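Local atomic coordinates of pyruvate carboxylase protein (Rhizobium etli, PDB entry 2QF7), a protein that is a biotin-dependent carboxylase whose chain joins ATP-grasp, TIM-barrel and biotinyl-type domains, four such chains forming the assembly. Residues T581-L586 with A622-L627; V899-L904 with P926-S931; V1098-P1103 with D1158-Y1163. All coordinates share one frame; numbering follows the deposited sequence. Where two conformers were deposited one is given.

The three contacts follow one another along the chain and belong to three separate modules, none touching another. Contact 1 lies in the closed eight-stranded barrel, at the ends where its strands begin; the carboxylated Lys729 follows strand 725-727 and so belongs to the other mouth. Contact 2 joins two helices of the conserved carboxylase domain, its centre 42 Å from that of contact 1, with nearest atoms about 30 Å apart. Contact 3 pairs the first and last strands of the biotinyl-type domain. Its centre is 60 Å from that of contact 1 and 61 Å from that of contact 2, and contacts 1 and 3 fall on opposite sides of the chain's centre.

Contact 1 of 3, residues T581-L586 with A622-L627; sequences TYSHAL and APNLLL
Ser583, near the C-terminal end of helix 572-585, comes within 4.8 Å of Ala622, CA to CA, where the chain leaves helix 611-621 and makes a type I turn from Ala622 to Leu625. The Asn624 amide grips Ser583 twice. Its ND2 gives a fairly straight bond (163°) to Ser583 O at 3.0 Å, with that oxygen close to the amide plane. Its OD1 accepts from Ser583 OG at 2.6 Å, the hydroxyl lying well above the carbonyl plane. Ser583 reaches this oxygen because chi1 of -171° swings OG away from its own N. Two bonds to one residue fix the rotation of the amide, and ND2 has a further acceptor in Lys526 O. Beside these two bonds Leu625 lays CD1 against Tyr582 CB at 4.2 Å, while its CD2 faces Leu586 O. The Tyr582 hydroxyl is bonded to Asp555 and Trp825. Arg619 NH2 bonds to both Ala622 O and Leu625 O, bracing the turn. The Asn624-Ser583 pair thus ties the end of one outer helix to the turn feeding strand 626-632, at the strand-entry end of a (beta/alpha)8 TIM barrel of the HMGL-like family.

Contact 2 of 3, residues V899-L904 with P926-S931; sequences VGDMAL and PESVVS
Asp901 and Ser928 meet through two different first torsions: Asp901 points CG opposite its carbonyl carbon (chi1 -75°), and Ser928 sets OG in the crowded position between N and C (chi1 62°). The hydroxyl donates to Asp901 OD2 at 2.6 Å, taking the anti lone pair, the one turned from the other carboxylate oxygen. A water donates to the same OD2 at 3.0 Å and accepts from Ser928 N, so the carboxylate grips one serine directly and through solvent. Lys897, one turn back on the same helix, adds a salt bridge to OD2. The carboxylate sits by the first turn of helix 927-934, where it would probably be favoured by the positive end of the helix dipole. On the neighbouring flank, in one of its two deposited conformers, Met902 brings SD to Val929 CG2 at 4.0 Å and to Pro926 CD at 4.2 Å. Pro926, in the N-cap position, rests its ring on Asp901, CB to CB 3.9 Å. This ring and the Asp901-Ser928 bond pack the start of helix 927-934 against helix 895-909 in the mainly helical conserved carboxylase domain.

Contact 3 of 3, residues V1098-P1103 with D1158-Y1163; sequences VGAPMP and DLLAVY
Val1098 is the tightly held residue of this antiparallel pairing, bonded through both its backbone N and O. Its O accepts from Leu1160 N at 2.6 Å, a short bond running nearly along the C=O axis, and its N donates to Ala1161 O at 2.9 Å with a more bent N-H angle of 146°. Leu1160 and Ala1161 thus together oppose Val1098, a classic beta bulge in which Leu1160 takes a near-helical psi of -38°. Ala1161 N is buried here with no partner in the model, probably a consequence of the bulge. The bulge turns the buried Leu1160 inward: its CB meets Val1098 CG1 at 4.1 Å, the two side chains crossing at about a right angle, and its CD1 reaches CB of the equally buried Ala1100 at 3.9 Å. Val1124 and Leu1123 of strand 1122-1127 cover this apolar face. Farther along, Ala1100 N donates to Asp1158 O at 2.9 Å, and the same oxygen receives a CA-H...O contact from Gly1099. On the other face Leu1159, opposite Gly1099, lays CD1 against the Val1098 backbone.

The margins are more open. Tyr1163 is partly exposed yet packs closely, CE2 to Val1098 CG2 at 3.6 Å, while its ring makes a cation-pi contact with Lys1139. The partly exposed Asp1158 side chain turns its carboxylate to Asp1155 N and stays away from 1098-1103; its backbone O does the pairing. The contact sets strand 1097-1099 along strand 1159-1162 in one sheet of the flattened beta barrel typical of biotinyl/lipoyl carrier domains.

Contact 1 of 3, residues T581-L586 with A622-L627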
loop_
_atom_site.group_PDB
_atom_site.type_symbol
_atom_site.label_atom_id
_atom_site.label_comp_id
_atom_site.label_asym_id
_atom_site.label_seq_id
_atom_site.Cartn_x
_atom_site.Cartn_y
_atom_site.Cartn_z
ATOM N N THR A 581 19.382 -20.377 36.205
ATOM C CA THR A 581 18.329 -20.631 37.158
ATOM C C THR A 581 18.366 -22.082 37.603
ATOM O O THR A 581 18.320 -22.365 38.820
ATOM C CB THR A 581 16.936 -20.189 36.629
ATOM O OG1 THR A 581 17.003 -18.795 36.273
ATOM C CG2 THR A 581 15.888 -20.331 37.748
ATOM N N TYR A 582 18.478 -22.990 36.642
ATOM C CA TYR A 582 18.665 -24.405 36.950
ATOM C C TYR A 582 19.896 -24.626 37.824
ATOM O O TYR A 582 19.833 -25.323 38.821
ATOM C CB TYR A 582 18.875 -25.201 35.661
ATOM C CG TYR A 582 17.610 -25.643 34.962
ATOM C CD1 TYR A 582 17.072 -24.898 33.907
ATOM C CD2 TYR A 582 17.011 -26.859 35.294
ATOM C CE1 TYR A 582 15.914 -25.349 33.221
ATOM C CE2 TYR A 582 15.872 -27.292 34.636
ATOM C CZ TYR A 582 15.343 -26.548 33.609
ATOM O OH TYR A 582 14.232 -27.053 32.992
ATOM N N SER A 583 21.016 -24.000 37.449
ATOM C CA SER A 583 22.292 -24.135 38.178
ATOM C C SER A 583 22.119 -23.758 39.666
ATOM O O SER A 583 22.611 -24.461 40.545
ATOM C CB SER A 583 23.366 -23.249 37.512
ATOM O OG SER A 583 24.653 -23.503 38.058
ATOM N N HIS A 584 21.432 -22.640 39.942
ATOM C CA HIS A 584 21.289 -22.139 41.307
ATOM C C HIS A 584 20.178 -22.842 42.043
ATOM O O HIS A 584 20.301 -23.024 43.251
ATOM C CB HIS A 584 20.959 -20.640 41.336
ATOM C CG HIS A 584 22.144 -19.763 41.036
ATOM N ND1 HIS A 584 22.661 -19.618 39.762
ATOM C CD2 HIS A 584 22.964 -19.057 41.856
ATOM C CE1 HIS A 584 23.709 -18.803 39.806
ATOM N NE2 HIS A 584 23.905 -18.437 41.059
ATOM N N ALA A 585 19.070 -23.164 41.348
ATOM C CA ALA A 585 17.842 -23.555 42.028
ATOM C C ALA A 585 17.718 -25.060 42.181
ATOM O O ALA A 585 17.127 -25.526 43.168
ATOM C CB ALA A 585 16.565 -22.992 41.270
ATOM N N LEU A 586 18.239 -25.819 41.194
ATOM C CA LEU A 586 18.146 -27.296 41.170
ATOM C C LEU A 586 19.512 -27.918 41.035
ATOM O O LEU A 586 19.761 -28.715 40.097
ATOM C CB LEU A 586 17.235 -27.793 40.006
ATOM C CG LEU A 586 15.826 -27.181 40.012
ATOM C CD1 LEU A 586 15.025 -27.593 38.725
ATOM C CD2 LEU A 586 15.082 -27.611 41.313
ATOM N N ALA A 622 25.405 -23.214 33.387
ATOM C CA ALA A 622 25.184 -24.315 34.314
ATOM C C ALA A 622 26.463 -25.173 34.519
ATOM O O ALA A 622 26.496 -26.340 34.166
ATOM C CB ALA A 622 23.970 -25.178 33.824
ATOM N N PRO A 623 27.526 -24.580 35.119
ATOM C CA PRO A 623 28.861 -25.220 35.217
ATOM C C PRO A 623 28.894 -26.377 36.242
ATOM O O PRO A 623 29.894 -27.117 36.318
ATOM C CB PRO A 623 29.759 -24.058 35.682
ATOM C CG PRO A 623 28.819 -23.213 36.545
ATOM C CD PRO A 623 27.528 -23.235 35.725
ATOM N N ASN A 624 27.788 -26.570 36.966
ATOM C CA ASN A 624 27.706 -27.620 37.998
ATOM C C ASN A 624 26.932 -28.867 37.599
ATOM O O ASN A 624 26.925 -29.855 38.333
ATOM C CB ASN A 624 27.126 -27.058 39.348
ATOM C CG ASN A 624 25.751 -26.385 39.185
ATOM O OD1 ASN A 624 25.348 -25.984 38.080
ATOM N ND2 ASN A 624 25.044 -26.230 40.293
ATOM N N LEU A 625 26.247 -28.826 36.465
ATOM C CA LEU A 625 25.412 -29.941 36.047
ATOM C C LEU A 625 25.964 -30.617 34.781
ATOM O O LEU A 625 26.535 -29.939 33.920
ATOM C CB LEU A 625 23.953 -29.500 35.749
ATOM C CG LEU A 625 23.204 -28.714 36.849
ATOM C CD1 LEU A 625 21.780 -28.196 36.345
ATOM C CD2 LEU A 625 23.049 -29.585 38.085
ATOM N N LEU A 626 25.769 -31.933 34.687
ATOM C CA LEU A 626 26.234 -32.713 33.548
ATOM C C LEU A 626 25.393 -32.282 32.368
ATOM O O LEU A 626 24.193 -32.049 32.508
ATOM C CB LEU A 626 26.019 -34.196 33.814
ATOM C CG LEU A 626 26.909 -34.877 34.858
ATOM C CD1 LEU A 626 26.563 -36.379 34.967
ATOM C CD2 LEU A 626 28.370 -34.700 34.479
ATOM N N LEU A 627 26.000 -32.159 31.201
ATOM C CA LEU A 627 25.211 -31.816 30.012
ATOM C C LEU A 627 25.124 -33.049 29.144
ATOM O O LEU A 627 26.131 -33.672 28.882
ATOM C CB LEU A 627 25.879 -30.678 29.247
ATOM C CG LEU A 627 25.966 -29.333 30.013
ATOM C CD1 LEU A 627 26.442 -28.308 28.997
ATOM C CD2 LEU A 627 24.653 -28.825 30.656
#

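Contact 2 of 3, residues V899-L904 with P926-S931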
loop_
_atom_site.group_PDB
_atom_site.type_symbol
_atom_site.label_atom_id
_atom_site.label_comp_id
_atom_site.label_asym_id
_atom_site.label_seq_id
_atom_site.Cartn_x
_atom_site.Cartn_y
_atom_site.Cartn_z
ATOM N N VAL A 899 9.283 -47.888 8.691
ATOM C CA VAL A 899 8.006 -48.527 8.945
ATOM C C VAL A 899 6.874 -47.523 8.617
ATOM O O VAL A 899 5.863 -47.910 8.074
ATOM C CB VAL A 899 7.913 -49.058 10.412
ATOM C CG1 VAL A 899 6.576 -49.629 10.674
ATOM C CG2 VAL A 899 9.004 -50.142 10.693
ATOM N N GLY A 900 7.109 -46.242 8.887
ATOM C CA GLY A 900 6.158 -45.185 8.521
ATOM C C GLY A 900 5.930 -45.112 7.024
ATOM O O GLY A 900 4.777 -45.083 6.547
ATOM N N ASP A 901 7.018 -45.094 6.267
ATOM C CA ASP A 901 6.946 -45.062 4.794
ATOM C C ASP A 901 6.191 -46.265 4.278
ATOM O O ASP A 901 5.371 -46.182 3.343
ATOM C CB ASP A 901 8.362 -45.058 4.206
ATOM C CG ASP A 901 9.040 -43.723 4.356
ATOM O OD1 ASP A 901 8.324 -42.756 4.712
ATOM O OD2 ASP A 901 10.278 -43.630 4.149
ATOM N N MET A 902 6.475 -47.423 4.858
ATOM C CA MET A 902 5.820 -48.646 4.403
ATOM C C MET A 902 4.312 -48.602 4.644
ATOM O O MET A 902 3.536 -48.966 3.772
ATOM C CB MET A 902 6.415 -49.862 5.110
ATOM C CG MET A 902 6.084 -51.192 4.448
ATOM S SD MET A 902 6.800 -51.416 2.795
ATOM C CE MET A 902 5.322 -51.459 1.751
ATOM N N ALA A 903 3.925 -48.189 5.854
ATOM C CA ALA A 903 2.515 -48.047 6.263
ATOM C C ALA A 903 1.746 -47.072 5.373
ATOM O O ALA A 903 0.633 -47.348 5.005
ATOM C CB ALA A 903 2.433 -47.590 7.702
ATOM N N LEU A 904 2.327 -45.899 5.112
ATOM C CA LEU A 904 1.709 -44.931 4.189
ATOM C C LEU A 904 1.480 -45.487 2.826
ATOM O O LEU A 904 0.411 -45.281 2.233
ATOM C CB LEU A 904 2.522 -43.622 4.111
ATOM C CG LEU A 904 2.650 -42.805 5.404
ATOM C CD1 LEU A 904 3.748 -41.735 5.213
ATOM C CD2 LEU A 904 1.329 -42.165 5.833
ATOM N N PRO A 926 9.246 -48.100 -0.972
ATOM C CA PRO A 926 9.881 -46.826 -0.643
ATOM C C PRO A 926 11.406 -47.037 -0.555
ATOM O O PRO A 926 11.841 -48.135 -0.145
ATOM C CB PRO A 926 9.308 -46.498 0.748
ATOM C CG PRO A 926 8.016 -47.274 0.828
ATOM C CD PRO A 926 8.264 -48.528 0.044
ATOM N N GLU A 927 12.192 -46.028 -0.938
ATOM C CA GLU A 927 13.673 -46.032 -0.892
ATOM C C GLU A 927 14.208 -46.393 0.478
ATOM O O GLU A 927 15.278 -47.028 0.625
ATOM C CB GLU A 927 14.197 -44.620 -1.226
ATOM C CG GLU A 927 15.689 -44.510 -1.620
ATOM C CD GLU A 927 16.672 -44.390 -0.444
ATOM O OE1 GLU A 927 16.277 -43.960 0.674
ATOM O OE2 GLU A 927 17.868 -44.724 -0.657
ATOM N N SER A 928 13.503 -45.916 1.514
ATOM C CA SER A 928 13.928 -46.162 2.876
ATOM C C SER A 928 13.823 -47.654 3.204
ATOM O O SER A 928 14.621 -48.179 3.969
ATOM C CB SER A 928 13.098 -45.341 3.886
ATOM O OG SER A 928 11.745 -45.745 3.794
ATOM N N VAL A 929 12.819 -48.302 2.654
ATOM C CA VAL A 929 12.592 -49.730 2.826
ATOM C C VAL A 929 13.640 -50.554 2.095
ATOM O O VAL A 929 14.202 -51.498 2.678
ATOM C CB VAL A 929 11.156 -50.114 2.391
ATOM C CG1 VAL A 929 10.957 -51.625 2.426
ATOM C CG2 VAL A 929 10.139 -49.374 3.331
ATOM N N VAL A 930 13.908 -50.185 0.838
ATOM C CA VAL A 930 14.935 -50.862 0.045
ATOM C C VAL A 930 16.268 -50.772 0.787
ATOM O O VAL A 930 16.934 -51.772 0.943
ATOM C CB VAL A 930 15.067 -50.305 -1.404
ATOM C CG1 VAL A 930 16.201 -51.049 -2.183
ATOM C CG2 VAL A 930 13.730 -50.434 -2.143
ATOM N N SER A 931 16.616 -49.574 1.249
ATOM C CA SER A 931 17.893 -49.331 1.910
ATOM C C SER A 931 18.020 -50.101 3.229
ATOM O O SER A 931 19.083 -50.633 3.537
ATOM C CB SER A 931 18.060 -47.828 2.121
ATOM O OG SER A 931 19.084 -47.555 3.038
HETATM O O HOH W 1 11.574 -43.618 1.452
#

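Contact 3 of 3, residues V1098-P1103 with D1158-Y1163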
loop_
_atom_site.group_PDB
_atom_site.type_symbol
_atom_site.label_atom_id
_atom_site.label_comp_id
_atom_site.label_asym_id
_atom_site.label_seq_id
_atom_site.Cartn_x
_atom_site.Cartn_y
_atom_site.Cartn_z
ATOM N N VAL A 1098 30.595 7.090 -14.574
ATOM C CA VAL A 1098 30.000 8.408 -14.413
ATOM C C VAL A 1098 29.030 8.315 -13.228
ATOM O O VAL A 1098 27.927 7.756 -13.342
ATOM C CB VAL A 1098 29.274 8.881 -15.716
ATOM C CG1 VAL A 1098 28.568 10.228 -15.499
ATOM C CG2 VAL A 1098 30.251 8.946 -16.878
ATOM N N GLY A 1099 29.464 8.839 -12.085
ATOM C CA GLY A 1099 28.677 8.760 -10.868
ATOM C C GLY A 1099 27.975 10.073 -10.624
ATOM O O GLY A 1099 28.534 11.150 -10.914
ATOM N N ALA A 1100 26.757 9.997 -10.096
ATOM C CA ALA A 1100 25.967 11.193 -9.797
ATOM C C ALA A 1100 26.618 11.993 -8.678
ATOM O O ALA A 1100 26.906 11.450 -7.614
ATOM C CB ALA A 1100 24.523 10.823 -9.445
ATOM N N PRO A 1101 26.896 13.285 -8.926
ATOM C CA PRO A 1101 27.451 14.135 -7.857
ATOM C C PRO A 1101 26.432 14.476 -6.764
ATOM O O PRO A 1101 26.812 14.920 -5.673
ATOM C CB PRO A 1101 27.880 15.405 -8.601
ATOM C CG PRO A 1101 27.051 15.407 -9.871
ATOM C CD PRO A 1101 26.745 13.999 -10.211
ATOM N N MET A 1102 25.149 14.268 -7.058
ATOM C CA MET A 1102 24.079 14.762 -6.202
ATOM C C MET A 1102 22.786 13.982 -6.437
ATOM O O MET A 1102 22.590 13.417 -7.530
ATOM C CB MET A 1102 23.844 16.270 -6.447
ATOM C CG MET A 1102 22.716 16.589 -7.451
ATOM S SD MET A 1102 23.044 17.941 -8.609
ATOM C CE MET A 1102 24.035 17.081 -9.838
ATOM N N PRO A 1103 21.900 13.955 -5.408
ATOM C CA PRO A 1103 20.566 13.373 -5.545
ATOM C C PRO A 1103 19.604 14.265 -6.326
ATOM O O PRO A 1103 19.669 15.501 -6.220
ATOM C CB PRO A 1103 20.096 13.230 -4.097
ATOM C CG PRO A 1103 20.815 14.296 -3.355
ATOM C CD PRO A 1103 22.145 14.452 -4.036
ATOM N N ASP A 1158 25.188 7.030 -7.495
ATOM C CA ASP A 1158 24.551 6.164 -8.474
ATOM C C ASP A 1158 25.292 6.236 -9.811
ATOM O O ASP A 1158 25.762 7.323 -10.214
ATOM C CB ASP A 1158 23.057 6.488 -8.607
ATOM C CG ASP A 1158 22.241 5.995 -7.392
ATOM O OD1 ASP A 1158 22.735 5.101 -6.662
ATOM O OD2 ASP A 1158 21.125 6.504 -7.164
ATOM N N LEU A 1159 25.436 5.070 -10.457
ATOM C CA LEU A 1159 26.132 4.953 -11.744
ATOM C C LEU A 1159 25.245 5.405 -12.875
ATOM O O LEU A 1159 24.192 4.804 -13.143
ATOM C CB LEU A 1159 26.589 3.520 -11.999
ATOM C CG LEU A 1159 27.497 3.221 -13.191
ATOM C CD1 LEU A 1159 28.780 4.057 -13.168
ATOM C CD2 LEU A 1159 27.821 1.717 -13.207
ATOM N N LEU A 1160 25.676 6.459 -13.559
ATOM C CA LEU A 1160 24.838 7.066 -14.584
ATOM C C LEU A 1160 25.109 6.500 -15.971
ATOM O O LEU A 1160 24.173 6.294 -16.759
ATOM C CB LEU A 1160 24.978 8.587 -14.576
ATOM C CG LEU A 1160 24.634 9.290 -13.254
ATOM C CD1 LEU A 1160 25.045 10.751 -13.317
ATOM C CD2 LEU A 1160 23.164 9.168 -12.916
ATOM N N ALA A 1161 26.386 6.228 -16.239
ATOM C CA ALA A 1161 26.879 5.845 -17.552
ATOM C C ALA A 1161 28.283 5.252 -17.415
ATOM O O ALA A 1161 29.013 5.578 -16.481
ATOM C CB ALA A 1161 26.905 7.063 -18.487
ATOM N N VAL A 1162 28.657 4.394 -18.356
ATOM C CA VAL A 1162 29.954 3.746 -18.341
ATOM C C VAL A 1162 30.668 3.989 -19.677
ATOM O O VAL A 1162 30.075 3.789 -20.735
ATOM C CB VAL A 1162 29.797 2.215 -18.036
ATOM C CG1 VAL A 1162 31.137 1.494 -18.047
ATOM C CG2 VAL A 1162 29.101 2.012 -16.692
ATOM N N TYR A 1163 31.926 4.430 -19.621
ATOM C CA TYR A 1163 32.798 4.498 -20.799
ATOM C C TYR A 1163 33.233 3.092 -21.206
ATOM O O TYR A 1163 33.542 2.827 -22.372
ATOM C CB TYR A 1163 34.034 5.375 -20.528
ATOM C CG TYR A 1163 33.735 6.848 -20.318
ATOM C CD1 TYR A 1163 33.694 7.740 -21.391
ATOM C CD2 TYR A 1163 33.510 7.352 -19.046
ATOM C CE1 TYR A 1163 33.423 9.100 -21.192
ATOM C CE2 TYR A 1163 33.250 8.691 -18.836
ATOM C CZ TYR A 1163 33.198 9.560 -19.907
ATOM O OH TYR A 1163 32.907 10.886 -19.670
#